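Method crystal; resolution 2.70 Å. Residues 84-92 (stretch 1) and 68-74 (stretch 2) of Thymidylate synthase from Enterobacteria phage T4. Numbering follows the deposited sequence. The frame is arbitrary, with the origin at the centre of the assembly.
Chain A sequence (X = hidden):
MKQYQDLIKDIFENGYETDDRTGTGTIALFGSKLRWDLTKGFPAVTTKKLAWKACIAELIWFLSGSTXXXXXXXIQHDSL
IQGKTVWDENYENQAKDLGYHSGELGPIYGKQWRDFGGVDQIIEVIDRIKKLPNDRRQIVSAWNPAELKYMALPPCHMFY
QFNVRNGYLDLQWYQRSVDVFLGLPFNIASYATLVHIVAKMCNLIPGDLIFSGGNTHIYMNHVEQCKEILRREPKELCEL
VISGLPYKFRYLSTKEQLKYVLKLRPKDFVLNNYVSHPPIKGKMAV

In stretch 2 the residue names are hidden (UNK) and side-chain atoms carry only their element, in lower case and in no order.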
# COMPACT_ATOMS: atom_id res chain seq x y z
N LYS A 84 -13.34 23.41 -18.89
CA LYS A 84 -13.56 22.04 -18.45
C LYS A 84 -12.39 21.70 -17.56
O LYS A 84 -11.40 22.45 -17.48
CB LYS A 84 -13.63 21.04 -19.64
CG LYS A 84 -12.49 21.23 -20.62
CD LYS A 84 -12.36 20.22 -21.75
CE LYS A 84 -11.07 20.59 -22.53
NZ LYS A 84 -9.89 20.70 -21.67
N THR A 85 -12.57 20.55 -16.93
CA THR A 85 -11.63 20.02 -15.98
C THR A 85 -11.96 18.55 -15.74
O THR A 85 -13.10 18.08 -15.84
CB THR A 85 -11.68 20.87 -14.68
OG1 THR A 85 -10.32 20.93 -14.28
CG2 THR A 85 -12.51 20.30 -13.54
N VAL A 86 -10.86 17.87 -15.44
CA VAL A 86 -10.73 16.45 -15.16
C VAL A 86 -11.78 15.78 -14.28
O VAL A 86 -11.98 14.57 -14.40
CB VAL A 86 -9.31 16.21 -14.55
CG1 VAL A 86 -8.33 16.00 -15.69
CG2 VAL A 86 -8.85 17.41 -13.67
N TRP A 87 -12.45 16.49 -13.36
CA TRP A 87 -13.47 15.84 -12.56
C TRP A 87 -14.87 16.22 -13.01
O TRP A 87 -15.85 15.67 -12.51
CB TRP A 87 -13.30 16.20 -11.06
CG TRP A 87 -12.20 15.42 -10.32
CD1 TRP A 87 -10.93 15.88 -10.41
CD2 TRP A 87 -12.31 14.30 -9.50
NE1 TRP A 87 -10.24 15.07 -9.65
CE2 TRP A 87 -11.01 14.13 -9.10
CE3 TRP A 87 -13.24 13.39 -9.01
CZ2 TRP A 87 -10.59 13.14 -8.25
CZ3 TRP A 87 -12.84 12.37 -8.14
CH2 TRP A 87 -11.53 12.25 -7.77
N ASP A 88 -15.05 17.08 -14.02
CA ASP A 88 -16.37 17.49 -14.47
C ASP A 88 -17.35 16.40 -14.85
O ASP A 88 -18.42 16.26 -14.24
CB ASP A 88 -16.23 18.42 -15.65
CG ASP A 88 -15.78 19.81 -15.28
OD1 ASP A 88 -16.15 20.34 -14.23
OD2 ASP A 88 -15.05 20.36 -16.07
N GLU A 89 -17.01 15.60 -15.85
CA GLU A 89 -17.89 14.51 -16.22
C GLU A 89 -17.37 13.42 -15.31
O GLU A 89 -16.51 12.64 -15.73
CB GLU A 89 -17.71 14.10 -17.68
CG GLU A 89 -18.77 14.65 -18.66
CD GLU A 89 -18.54 16.05 -19.23
OE1 GLU A 89 -17.45 16.31 -19.76
OE2 GLU A 89 -19.45 16.87 -19.18
N ASN A 90 -17.79 13.51 -14.04
CA ASN A 90 -17.45 12.58 -12.93
C ASN A 90 -18.30 13.08 -11.75
O ASN A 90 -18.98 12.35 -11.02
CB ASN A 90 -15.93 12.63 -12.56
CG ASN A 90 -15.39 11.36 -11.91
OD1 ASN A 90 -15.27 11.27 -10.70
ND2 ASN A 90 -15.03 10.31 -12.63
N TYR A 91 -18.33 14.41 -11.64
CA TYR A 91 -19.25 15.10 -10.78
C TYR A 91 -20.57 15.01 -11.52
O TYR A 91 -21.46 14.34 -10.99
CB TYR A 91 -18.78 16.53 -10.61
CG TYR A 91 -19.85 17.56 -10.41
CD1 TYR A 91 -20.73 17.54 -9.34
CD2 TYR A 91 -19.92 18.55 -11.37
CE1 TYR A 91 -21.69 18.52 -9.22
CE2 TYR A 91 -20.88 19.54 -11.26
CZ TYR A 91 -21.74 19.51 -10.19
OH TYR A 91 -22.68 20.51 -10.11
N GLU A 92 -20.74 15.54 -12.73
CA GLU A 92 -22.01 15.46 -13.48
C GLU A 92 -22.78 14.15 -13.58
O GLU A 92 -23.82 14.09 -14.24
CB GLU A 92 -21.81 15.93 -14.92
CG GLU A 92 -22.23 17.37 -15.09
CD GLU A 92 -21.25 18.21 -15.88
OE1 GLU A 92 -20.37 17.63 -16.52
OE2 GLU A 92 -21.38 19.44 -15.85
N UNK A 68 -14.49 20.97 -3.86
CA UNK A 68 -15.47 21.58 -4.70
C UNK A 68 -14.70 21.80 -5.96
O UNK A 68 -13.66 22.46 -5.92
c UNK A 68 -16.88 23.53 -5.15
n UNK A 68 -17.94 24.09 -4.63
c UNK A 68 -15.92 22.90 -4.18
o UNK A 68 -16.75 23.53 -6.38
N UNK A 69 -15.36 21.34 -7.03
CA UNK A 69 -14.87 21.35 -8.41
C UNK A 69 -14.56 22.75 -8.88
O UNK A 69 -13.50 22.91 -9.49
c UNK A 69 -16.43 19.47 -9.00
c UNK A 69 -15.15 20.60 -10.75
c UNK A 69 -15.87 20.79 -9.42
N UNK A 70 -15.43 23.76 -8.65
CA UNK A 70 -15.15 25.12 -9.11
C UNK A 70 -13.81 25.64 -8.58
O UNK A 70 -13.12 26.42 -9.23
c UNK A 70 -17.62 25.89 -8.98
c UNK A 70 -16.16 26.15 -8.66
n UNK A 70 -18.19 26.60 -9.96
o UNK A 70 -18.26 25.05 -8.32
N UNK A 71 -13.37 25.20 -7.40
CA UNK A 71 -12.10 25.65 -6.88
C UNK A 71 -10.98 25.21 -7.79
O UNK A 71 -10.05 25.99 -8.05
o UNK A 71 -12.76 26.85 -4.23
c UNK A 71 -12.75 25.64 -4.44
o UNK A 71 -13.44 24.84 -3.81
c UNK A 71 -11.85 25.08 -5.51
N UNK A 72 -11.10 23.98 -8.30
CA UNK A 72 -10.11 23.41 -9.19
C UNK A 72 -10.17 24.30 -10.44
O UNK A 72 -9.11 24.78 -10.88
c UNK A 72 -10.03 21.07 -10.58
c UNK A 72 -8.51 21.05 -10.70
c UNK A 72 -10.51 21.93 -9.41
c UNK A 72 -10.47 19.65 -10.33
N UNK A 73 -11.37 24.66 -10.94
CA UNK A 73 -11.49 25.56 -12.09
C UNK A 73 -10.71 26.84 -11.86
O UNK A 73 -9.95 27.28 -12.74
n UNK A 73 -15.91 24.71 -14.06
c UNK A 73 -13.78 25.01 -13.02
c UNK A 73 -16.94 24.20 -13.38
n UNK A 73 -17.67 23.25 -13.97
c UNK A 73 -12.91 26.01 -12.36
c UNK A 73 -15.04 25.71 -13.51
n UNK A 73 -17.29 24.63 -12.16
N UNK A 74 -10.82 27.43 -10.66
CA UNK A 74 -10.09 28.62 -10.32
C UNK A 74 -8.57 28.39 -10.46
O UNK A 74 -7.90 29.22 -11.08
c UNK A 74 -9.98 31.47 -8.76
c UNK A 74 -8.77 29.71 -7.40
c UNK A 74 -10.54 28.99 -8.90
c UNK A 74 -10.07 30.15 -8.01

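Position 68 carries two side-chain carbons, the second bearing one oxygen and one nitrogen, and it touches nothing on stretch 1. That is an amide one carbon from the backbone: Asn68. It sits at the N-cap, where its OD1 accepts from the backbone N of position 70 at 2.6 Å. A short amide suits this place because it can reach forward to an N-H of the first turn, which has no earlier helical carbonyl to pair with.

Position 69 has three carbons, one carrying the other two, so it branches at CB. Its CA-to-CB bond points toward stretch 1, and its carbons meet the methyl of Thr85, a carboxylate oxygen of Asp88 and the CB of Tyr91. This is Val69. Its CG1 lies 3.9 Å from Thr85 CG2 and 3.6 Å from Asp88 OD1, while Val69 CG2 lies 4.1 Å from Tyr91 CB. A compact, forked side chain fills this buried site.

Position 70 again shows two carbons, the second with one oxygen and one nitrogen, and makes no contact with stretch 1: Asn70. Its CA-to-CB bond points away from that stretch, and its ND2 is hydrogen-bonded elsewhere in the structure, as a polar, partly exposed side chain allows.

Position 71 has two carbons, the second with two oxygens, and is out of reach of stretch 1. It is Asp71, an acid in the first turn of a helix, where negative charge is favourable to the helix dipole.

Position 72 has four carbons forked at the second; its CA-to-CB bond points toward stretch 1, and its carbons touch Thr85, Val86 and Trp87. This is Leu72. Its CD2 approaches Trp87 CD1 at 3.8 Å and Val86 CG2 at 4.3 Å, and its CG lies 3.7 Å from Thr85 OG1. The apolar fork suits a buried site with several neighbours.

Position 73 has three carbons, a nitrogen, then a carbon bearing two more nitrogens, a guanidinium whose end comes near Asp88. It is Arg73. The salt bridge from Arg73 NH2 to Asp88 OD1 spans 3.3 Å, but the oxygen lies well out of the guanidinium plane, so charge alone joins them.

Position 74 has four carbons forked at the second and is out of reach of stretch 1: Leu74. Leucine is a good helix former, which fits a helical residue that takes no part in this contact.

The contact buries 330 Å² without a hydrogen bond across it. Val69 and Leu72 supply apolar packing, and the long arm of Arg73 adds charge attraction. On stretch 1, the type I turn from Thr85 to Asp88 leads into a helix running nearly antiparallel to helix 69-74, their axes 11.8 Å apart at closest approach.

Stretch 2 (68-74) NVNDLRL
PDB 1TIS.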